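Local coordinates for protein probable CoA-transferase alpha subunit (Rhodococcus jostii, PDB 6COJ) that probably acts on CoA thioesters as the alpha subunit of a coenzyme A transferase-family enzyme, and binds a spiro-bicyclic CoA thioester, at residues A[99-104]-A[108-113]; A[118-123]-A[204-209]; A[143-148]-A[152-157]. The protein carries 1 engineered substitution. All coordinates share one frame; numbering follows the deposited sequence.

Contact 1: A[99-104]-A[108-113]; sequences PWFAKA and GEIAVR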
loop_
_atom_site.group_PDB
_atom_site.type_symbol
_atom_site.label_atom_id
_atom_site.label_comp_id
_atom_site.label_asym_id
_atom_site.label_seq_id
_atom_site.Cartn_x
_atom_site.Cartn_y
_atom_site.Cartn_z
ATOM N N PRO A 99 -21.797 -8.567 22.463
ATOM C CA PRO A 99 -22.500 -9.672 23.132
ATOM C C PRO A 99 -23.211 -10.606 22.175
ATOM O O PRO A 99 -23.442 -11.766 22.531
ATOM C CB PRO A 99 -23.496 -8.947 24.048
ATOM C CG PRO A 99 -23.774 -7.645 23.318
ATOM C CD PRO A 99 -22.448 -7.264 22.681
ATOM N N TRP A 100 -23.578 -10.144 20.978
ATOM C CA TRP A 100 -24.222 -11.047 20.031
ATOM C C TRP A 100 -23.210 -11.941 19.332
ATOM O O TRP A 100 -23.468 -13.132 19.117
ATOM C CB TRP A 100 -25.059 -10.266 19.021
ATOM C CG TRP A 100 -26.419 -9.918 19.532
ATOM C CD1 TRP A 100 -26.903 -8.673 19.812
ATOM C CD2 TRP A 100 -27.470 -10.837 19.849
ATOM N NE1 TRP A 100 -28.196 -8.758 20.276
ATOM C CE2 TRP A 100 -28.568 -10.078 20.303
ATOM C CE3 TRP A 100 -27.595 -12.229 19.773
ATOM C CZ2 TRP A 100 -29.774 -10.663 20.690
ATOM C CZ3 TRP A 100 -28.787 -12.810 20.162
ATOM C CH2 TRP A 100 -29.862 -12.030 20.610
ATOM N N PHE A 101 -22.053 -11.391 18.967
ATOM C CA PHE A 101 -20.967 -12.245 18.510
ATOM C C PHE A 101 -20.588 -13.261 19.586
ATOM O O PHE A 101 -20.407 -14.450 19.296
ATOM C CB PHE A 101 -19.779 -11.371 18.116
ATOM C CG PHE A 101 -18.546 -12.147 17.763
ATOM C CD1 PHE A 101 -18.494 -12.906 16.603
ATOM C CD2 PHE A 101 -17.442 -12.119 18.593
ATOM C CE1 PHE A 101 -17.351 -13.618 16.273
ATOM C CE2 PHE A 101 -16.291 -12.830 18.269
ATOM C CZ PHE A 101 -16.251 -13.580 17.106
ATOM N N ALA A 102 -20.485 -12.819 20.843
ATOM C CA ALA A 102 -20.146 -13.748 21.921
ATOM C C ALA A 102 -21.175 -14.866 22.037
ATOM O O ALA A 102 -20.814 -16.032 22.221
ATOM C CB ALA A 102 -20.022 -12.996 23.250
ATOM N N LYS A 103 -22.461 -14.528 21.930
ATOM C CA LYS A 103 -23.496 -15.551 22.035
ATOM C C LYS A 103 -23.400 -16.558 20.895
ATOM O O LYS A 103 -23.528 -17.768 21.119
ATOM C CB LYS A 103 -24.878 -14.902 22.097
ATOM C CG LYS A 103 -25.194 -14.319 23.467
ATOM C CD LYS A 103 -26.270 -13.242 23.409
ATOM C CE LYS A 103 -27.635 -13.782 23.791
ATOM N NZ LYS A 103 -28.109 -14.820 22.840
ATOM N N ALA A 104 -23.168 -16.085 19.669
ATOM C CA ALA A 104 -23.026 -17.007 18.547
ATOM C C ALA A 104 -21.812 -17.912 18.728
ATOM O O ALA A 104 -21.857 -19.102 18.388
ATOM C CB ALA A 104 -22.936 -16.230 17.235
ATOM N N GLY A 108 -21.631 -22.068 19.400
ATOM C CA GLY A 108 -21.110 -22.804 18.264
ATOM C C GLY A 108 -21.884 -22.592 16.986
ATOM O O GLY A 108 -21.916 -23.484 16.132
ATOM N N GLU A 109 -22.503 -21.423 16.826
ATOM C CA GLU A 109 -23.357 -21.159 15.677
ATOM C C GLU A 109 -22.589 -20.712 14.442
ATOM O O GLU A 109 -23.165 -20.701 13.349
ATOM C CB GLU A 109 -24.406 -20.112 16.046
ATOM C CG GLU A 109 -25.437 -20.655 17.021
ATOM C CD GLU A 109 -26.325 -19.582 17.601
ATOM O OE1 GLU A 109 -27.337 -19.933 18.245
ATOM O OE2 GLU A 109 -26.013 -18.390 17.426
ATOM N N ILE A 110 -21.322 -20.345 14.571
ATOM C CA ILE A 110 -20.544 -19.879 13.433
ATOM C C ILE A 110 -19.214 -20.618 13.400
ATOM O O ILE A 110 -18.632 -20.926 14.447
ATOM C CB ILE A 110 -20.344 -18.344 13.444
ATOM C CG1 ILE A 110 -19.584 -17.886 14.686
ATOM C CG2 ILE A 110 -21.694 -17.625 13.361
ATOM C CD1 ILE A 110 -19.309 -16.355 14.699
ATOM N N ALA A 111 -18.752 -20.935 12.195
ATOM C CA ALA A 111 -17.405 -21.448 12.001
ATOM C C ALA A 111 -16.505 -20.237 11.829
ATOM O O ALA A 111 -16.832 -19.330 11.060
ATOM C CB ALA A 111 -17.345 -22.316 10.746
ATOM N N VAL A 112 -15.399 -20.192 12.559
ATOM C CA VAL A 112 -14.536 -19.012 12.530
ATOM C C VAL A 112 -13.215 -19.314 11.842
ATOM O O VAL A 112 -12.612 -20.377 12.043
ATOM C CB VAL A 112 -14.326 -18.333 13.901
ATOM C CG1 VAL A 112 -15.671 -17.917 14.515
ATOM C CG2 VAL A 112 -13.552 -19.228 14.848
ATOM N N ARG A 113 -12.776 -18.360 11.020
ATOM C CA ARG A 113 -11.398 -18.312 10.547
ATOM C C ARG A 113 -10.774 -17.040 11.107
ATOM O O ARG A 113 -10.433 -16.097 10.376
ATOM C CB ARG A 113 -11.336 -18.390 9.026
ATOM C CG ARG A 113 -11.890 -19.695 8.465
ATOM C CD ARG A 113 -11.077 -20.927 8.909
ATOM N NE ARG A 113 -11.653 -22.154 8.368
ATOM C CZ ARG A 113 -12.552 -22.897 9.003
ATOM N NH1 ARG A 113 -12.955 -22.554 10.220
ATOM N NH2 ARG A 113 -13.030 -23.987 8.420
#

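Contact 2: A[118-123]-A[204-209]; sequences GMVKCG and DLYCAA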
loop_
_atom_site.group_PDB
_atom_site.type_symbol
_atom_site.label_atom_id
_atom_site.label_comp_id
_atom_site.label_asym_id
_atom_site.label_seq_id
_atom_site.Cartn_x
_atom_site.Cartn_y
_atom_site.Cartn_z
ATOM N N GLY A 118 -3.385 -8.144 10.897
ATOM C CA GLY A 118 -2.652 -7.834 9.677
ATOM C C GLY A 118 -2.913 -8.808 8.554
ATOM O O GLY A 118 -2.689 -8.464 7.380
ATOM N N MET A 119 -3.380 -10.020 8.883
ATOM C CA MET A 119 -3.702 -10.997 7.854
ATOM C C MET A 119 -4.944 -10.607 7.068
ATOM O O MET A 119 -5.069 -10.984 5.899
ATOM C CB MET A 119 -3.865 -12.384 8.471
ATOM C CG MET A 119 -2.559 -12.968 8.994
ATOM S SD MET A 119 -2.806 -14.475 9.964
ATOM C CE MET A 119 -3.459 -15.596 8.727
ATOM N N VAL A 120 -5.887 -9.886 7.689
ATOM C CA VAL A 120 -7.045 -9.401 6.941
ATOM C C VAL A 120 -6.596 -8.475 5.819
ATOM O O VAL A 120 -6.959 -8.662 4.653
ATOM C CB VAL A 120 -8.058 -8.713 7.871
ATOM C CG1 VAL A 120 -9.230 -8.208 7.054
ATOM C CG2 VAL A 120 -8.575 -9.687 8.936
ATOM N N LYS A 121 -5.812 -7.453 6.161
ATOM C CA LYS A 121 -5.286 -6.539 5.155
ATOM C C LYS A 121 -4.556 -7.307 4.063
ATOM O O LYS A 121 -4.766 -7.072 2.864
ATOM C CB LYS A 121 -4.347 -5.542 5.836
ATOM C CG LYS A 121 -3.648 -4.598 4.872
ATOM C CD LYS A 121 -2.555 -3.798 5.582
ATOM C CE LYS A 121 -1.828 -2.903 4.584
ATOM N NZ LYS A 121 -0.816 -2.023 5.217
ATOM N N CYS A 122 -3.710 -8.248 4.469
ATOM C CA CYS A 122 -2.936 -9.029 3.516
ATOM C C CYS A 122 -3.844 -9.810 2.568
ATOM O O CYS A 122 -3.644 -9.794 1.344
ATOM C CB CYS A 122 -2.026 -9.964 4.308
ATOM S SG CYS A 122 -0.958 -11.016 3.339
ATOM N N GLY A 123 -4.844 -10.505 3.117
ATOM C CA GLY A 123 -5.737 -11.282 2.273
ATOM C C GLY A 123 -6.539 -10.425 1.311
ATOM O O GLY A 123 -6.793 -10.826 0.171
ATOM N N ASP A 204 -11.186 0.861 0.640
ATOM C CA ASP A 204 -10.731 0.683 -0.734
ATOM C C ASP A 204 -10.364 -0.770 -1.008
ATOM O O ASP A 204 -10.688 -1.308 -2.073
ATOM C CB ASP A 204 -9.542 1.609 -1.020
ATOM C CG ASP A 204 -8.405 1.423 -0.026
ATOM O OD1 ASP A 204 -8.668 1.232 1.176
ATOM O OD2 ASP A 204 -7.224 1.480 -0.436
ATOM N N LEU A 205 -9.686 -1.423 -0.058
ATOM C CA LEU A 205 -9.309 -2.821 -0.251
ATOM C C LEU A 205 -10.530 -3.734 -0.304
ATOM O O LEU A 205 -10.573 -4.673 -1.107
ATOM C CB LEU A 205 -8.368 -3.278 0.862
ATOM C CG LEU A 205 -7.020 -2.566 0.961
ATOM C CD1 LEU A 205 -6.184 -3.130 2.101
ATOM C CD2 LEU A 205 -6.285 -2.708 -0.350
ATOM N N TYR A 206 -11.529 -3.484 0.542
ATOM C CA TYR A 206 -12.744 -4.292 0.484
ATOM C C TYR A 206 -13.395 -4.183 -0.886
ATOM O O TYR A 206 -13.794 -5.189 -1.480
ATOM C CB TYR A 206 -13.722 -3.876 1.587
ATOM C CG TYR A 206 -13.422 -4.468 2.949
ATOM C CD1 TYR A 206 -13.679 -5.806 3.208
ATOM C CD2 TYR A 206 -12.876 -3.695 3.968
ATOM C CE1 TYR A 206 -13.413 -6.362 4.454
ATOM C CE2 TYR A 206 -12.601 -4.238 5.218
ATOM C CZ TYR A 206 -12.868 -5.574 5.443
ATOM O OH TYR A 206 -12.604 -6.123 6.668
ATOM N N CYS A 207 -13.494 -2.966 -1.419
ATOM C CA CYS A 207 -14.079 -2.816 -2.747
ATOM C C CYS A 207 -13.233 -3.509 -3.804
ATOM O O CYS A 207 -13.769 -4.199 -4.682
ATOM C CB CYS A 207 -14.253 -1.338 -3.087
ATOM S SG CYS A 207 -15.593 -0.566 -2.159
ATOM N N ALA A 208 -11.909 -3.356 -3.721
ATOM C CA ALA A 208 -11.028 -3.950 -4.724
ATOM C C ALA A 208 -11.054 -5.473 -4.683
ATOM O O ALA A 208 -10.749 -6.117 -5.691
ATOM C CB ALA A 208 -9.596 -3.432 -4.544
ATOM N N ALA A 209 -11.405 -6.065 -3.539
ATOM C CA ALA A 209 -11.424 -7.515 -3.375
ATOM C C ALA A 209 -12.755 -8.152 -3.765
ATOM O O ALA A 209 -12.862 -9.382 -3.726
ATOM C CB ALA A 209 -11.113 -7.876 -1.918
#

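Contact 3: A[143-148]-A[152-157]; sequences DVRRFW and LRTVTS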
loop_
_atom_site.group_PDB
_atom_site.type_symbol
_atom_site.label_atom_id
_atom_site.label_comp_id
_atom_site.label_asym_id
_atom_site.label_seq_id
_atom_site.Cartn_x
_atom_site.Cartn_y
_atom_site.Cartn_z
ATOM N N ASP A 143 -2.146 -19.916 17.441
ATOM C CA ASP A 143 -3.334 -20.726 17.205
ATOM C C ASP A 143 -4.151 -20.261 16.009
ATOM O O ASP A 143 -5.155 -20.899 15.682
ATOM C CB ASP A 143 -4.179 -20.850 18.475
ATOM C CG ASP A 143 -3.811 -22.060 19.287
ATOM O OD1 ASP A 143 -3.246 -23.010 18.697
ATOM O OD2 ASP A 143 -4.089 -22.071 20.506
ATOM N N VAL A 144 -3.724 -19.209 15.308
ATOM C CA VAL A 144 -4.298 -18.964 13.991
ATOM C C VAL A 144 -4.218 -20.226 13.133
ATOM O O VAL A 144 -5.155 -20.555 12.395
ATOM C CB VAL A 144 -3.626 -17.751 13.324
ATOM C CG1 VAL A 144 -4.152 -17.576 11.906
ATOM C CG2 VAL A 144 -3.883 -16.501 14.146
ATOM N N ARG A 145 -3.112 -20.978 13.247
ATOM C CA ARG A 145 -2.971 -22.221 12.488
ATOM C C ARG A 145 -4.105 -23.192 12.788
ATOM O O ARG A 145 -4.610 -23.864 11.883
ATOM C CB ARG A 145 -1.631 -22.895 12.797
ATOM C CG ARG A 145 -0.409 -22.035 12.505
ATOM C CD ARG A 145 -0.364 -21.581 11.048
ATOM N NE ARG A 145 -0.414 -22.670 10.079
ATOM C CZ ARG A 145 0.641 -23.371 9.679
ATOM N NH1 ARG A 145 1.846 -23.108 10.172
ATOM N NH2 ARG A 145 0.499 -24.345 8.786
ATOM N N ARG A 146 -4.482 -23.303 14.047
ATOM C CA ARG A 146 -5.548 -24.235 14.454
ATOM C C ARG A 146 -6.939 -23.761 14.099
ATOM O O ARG A 146 -7.772 -24.549 13.840
ATOM C CB ARG A 146 -5.490 -24.507 15.924
ATOM C CG ARG A 146 -4.273 -25.226 16.374
ATOM C CD ARG A 146 -4.590 -26.254 17.444
ATOM N NE ARG A 146 -5.217 -25.843 18.711
ATOM C CZ ARG A 146 -6.451 -26.208 19.073
ATOM N NH1 ARG A 146 -6.908 -25.873 20.256
ATOM N NH2 ARG A 146 -7.259 -26.886 18.240
ATOM N N PHE A 147 -7.175 -22.457 14.134
ATOM C CA PHE A 147 -8.460 -21.945 13.665
ATOM C C PHE A 147 -8.720 -22.356 12.219
ATOM O O PHE A 147 -9.863 -22.646 11.843
ATOM C CB PHE A 147 -8.497 -20.416 13.759
ATOM C CG PHE A 147 -8.845 -19.879 15.118
ATOM C CD1 PHE A 147 -10.093 -20.116 15.684
ATOM C CD2 PHE A 147 -7.945 -19.080 15.810
ATOM C CE1 PHE A 147 -10.411 -19.602 16.925
ATOM C CE2 PHE A 147 -8.255 -18.556 17.046
ATOM C CZ PHE A 147 -9.501 -18.815 17.612
ATOM N N TRP A 148 -7.675 -22.376 11.390
ATOM C CA TRP A 148 -7.830 -22.593 9.957
ATOM C C TRP A 148 -7.542 -24.013 9.514
ATOM O O TRP A 148 -8.052 -24.431 8.468
ATOM C CB TRP A 148 -6.870 -21.699 9.184
ATOM C CG TRP A 148 -7.182 -20.251 9.182
ATOM C CD1 TRP A 148 -7.188 -19.406 10.257
ATOM C CD2 TRP A 148 -7.480 -19.448 8.032
ATOM N NE1 TRP A 148 -7.484 -18.127 9.842
ATOM C CE2 TRP A 148 -7.668 -18.130 8.483
ATOM C CE3 TRP A 148 -7.624 -19.725 6.665
ATOM C CZ2 TRP A 148 -7.974 -17.085 7.614
ATOM C CZ3 TRP A 148 -7.946 -18.689 5.807
ATOM C CH2 TRP A 148 -8.111 -17.384 6.286
ATOM N N LEU A 152 -5.214 -22.930 5.795
ATOM C CA LEU A 152 -4.089 -22.001 5.892
ATOM C C LEU A 152 -2.808 -22.813 5.795
ATOM O O LEU A 152 -2.490 -23.592 6.700
ATOM C CB LEU A 152 -4.137 -21.216 7.204
ATOM C CG LEU A 152 -3.120 -20.079 7.336
ATOM C CD1 LEU A 152 -3.402 -18.992 6.308
ATOM C CD2 LEU A 152 -3.166 -19.518 8.744
ATOM N N ARG A 153 -2.079 -22.630 4.699
ATOM C CA ARG A 153 -0.839 -23.339 4.419
ATOM C C ARG A 153 0.335 -22.369 4.451
ATOM O O ARG A 153 0.167 -21.152 4.453
ATOM C CB ARG A 153 -0.927 -24.050 3.059
ATOM C CG ARG A 153 -2.008 -25.123 3.019
ATOM C CD ARG A 153 -2.267 -25.650 1.621
ATOM N NE ARG A 153 -3.260 -26.725 1.683
ATOM C CZ ARG A 153 -3.827 -27.309 0.630
ATOM N NH1 ARG A 153 -3.519 -26.929 -0.602
ATOM N NH2 ARG A 153 -4.716 -28.277 0.813
ATOM N N THR A 154 1.543 -22.927 4.473
ATOM C CA THR A 154 2.752 -22.120 4.418
ATOM C C THR A 154 3.311 -22.088 3.002
ATOM O O THR A 154 2.893 -22.837 2.118
ATOM C CB THR A 154 3.819 -22.644 5.376
ATOM O OG1 THR A 154 4.156 -23.995 5.030
ATOM C CG2 THR A 154 3.317 -22.597 6.808
ATOM N N VAL A 155 4.272 -21.194 2.802
ATOM C CA VAL A 155 5.014 -21.110 1.551
ATOM C C VAL A 155 6.471 -20.857 1.903
ATOM O O VAL A 155 6.773 -20.052 2.790
ATOM C CB VAL A 155 4.446 -20.010 0.624
ATOM C CG1 VAL A 155 4.486 -18.643 1.307
ATOM C CG2 VAL A 155 5.200 -19.977 -0.704
ATOM N N THR A 156 7.374 -21.564 1.233
ATOM C CA THR A 156 8.804 -21.411 1.471
ATOM C C THR A 156 9.438 -20.510 0.418
ATOM O O THR A 156 9.152 -20.631 -0.776
ATOM C CB THR A 156 9.471 -22.782 1.480
ATOM O OG1 THR A 156 8.916 -23.549 2.551
ATOM C CG2 THR A 156 10.972 -22.657 1.698
ATOM N N SER A 157 10.284 -19.594 0.871
ATOM C CA SER A 157 10.996 -18.715 -0.044
ATOM C C SER A 157 11.876 -19.522 -0.990
ATOM O O SER A 157 12.627 -20.393 -0.534
ATOM C CB SER A 157 11.892 -17.770 0.739
ATOM O OG SER A 157 12.625 -16.951 -0.154
HETATM O O HOH W 1 -1.372 -26.192 6.987
#

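Contact 1: A[99-104]-A[108-113]
The phenyl ring of Phe-101 is approached obliquely by Ile-110: Ile-110 CD1 lies 3.7 Å from Phe-101 CE1, the two side chains crossing at about a right angle. Tyr-86 of strand 81-86 adds an edge-to-face ring contact to Phe-101. On the indole of Trp-100, Lys-103 CD lies over one face, 3.9 Å above the plane of the Trp-100 ring and toward its rim. The setting is a helix-to-strand turn closed by a Schellman motif, in which Gly-108 leaves helix 99-106 with positive phi (65°) before strand 111-114. Since that strand runs parallel to its neighbour 81-86, helix 99-106 lies in a beta-alpha-beta crossover of the Rossmann-like sheet. The diagnostic bond is Glu-109 N to Ala-104 O, 2.9 Å long, nearly straight and in the carbonyl plane. The extended chain of Glu-109 runs back beside the last part of 99-104, with Glu-109 OE2 3.5 Å from Ala-104 CA. Ile-110 has CG1 between its backbone N and carbonyl carbon (chi1 61°), which delivers CD1 to the phenyl ring and leaves its other branch facing Ala-104: Ile-110 CG2 is 4.3 Å from Ala-104 CB.

Contact 2: A[118-123]-A[204-209]
Val-120 meets Tyr-206 through a methyl and a hydroxyl: Val-120 CG1 approaches Tyr-206 OH to 4.0 Å, a van der Waals distance. Alongside, Leu-205 CD1 reaches the aliphatic part of Lys-121, 4.0 Å from Lys-121 CG. With only 120 Å² buried in total and the nearest CA atoms, those of Lys-121 and Leu-205, 7.7 Å apart, this is a light side-chain contact between helices. All four torsions of Lys-121 lie near 180°, and this fully extended chain takes CG past Leu-205 CD1 and NZ on to a hydrogen bond with the backbone of a partner protein. Helix 203-208 lies in the connection between the parallel strands 177-184 and 213-217, whereas helix 117-128 follows strand 111-114, the outermost strand at one side of the same sheet within this chain. Further out, Tyr-206 also packs on Leu-124 of helix 117-128 and on Leu-177 of strand 177-184, and Val-120 leans on Tyr-67 and Met-115. At the start of helix 117-128, Asp-116 OD2 accepts a hydrogen bond from Gly-118 N, next to Ala-117 of the ligand pocket; the side chain of Val-120 itself stands about 9 Å from the bound CoA thioester.

Contact 3: A[143-148]-A[152-157]
Leu-152 sends CG anti to its backbone N (chi1 -172°), and this together with chi2 (65°) sets CD2 in between Val-144 and Trp-148. CD2 then sits over the face of the indole, 4.3 Å from the centroid of the five-membered ring of Trp-148 and 17° off its normal, a CH-pi contact. The same methyl lies 3.8 Å from Val-144 CG1. Packing is tightest at the bases of the side chains, where Leu-152 CB is 3.4 Å from Trp-148 CB. Arg-145 takes a different route: its chain bends at chi2 and again at chi3, bringing the guanidinium back toward the second segment. There Arg-145 NH1 is 3.7 Å from Thr-154 CG2. A water at the edge of the guanidinium, in its plane, bridges to the backbone, accepting from Arg-145 NH2 at 3.2 Å and donating to Leu-152 O at 2.8 Å. The contact closes a short helix-to-strand connection, from helix 144-148 into 153-156, which pairs antiparallel with 168-173 and is an outer strand of the three-stranded sheet within this chain. The indole NH is used on another part of the fold, with Trp-148 NE1 donating to Glu-114 O, while Ile-170 of strand 168-173 packs on both Arg-145 and Leu-152. The strand segment also faces a second copy of this protein: Arg-153 N is hydrogen-bonded to Tyr-159 OH of that subunit, and Val-155 meets Val-155 of that subunit.

Overall arrangement
Contact 1 comes first along the chain and closes before contact 2 opens; contact 3 is nested inside the long loop that contact 2 closes. Their centres lie about 22 Å (1 to 2), 22 Å (1 to 3) and 18 Å (2 to 3) apart. Strand 111-114 of contact 1, outermost in the parallel sheet within this chain, leads directly to helix 117-128 of contact 2, although these two contacts do not touch. Helix 144-148 of contact 3 packs on both: Val-112 CG2 is 3.7 Å from Phe-147 CD1, and Met-119 CE is 3.8 Å from Val-144 CG1. Met-119 CE also lies 3.9 Å from Leu-152 CD2, joining the start of the subunit-facing strand segment to the Rossmann-like core.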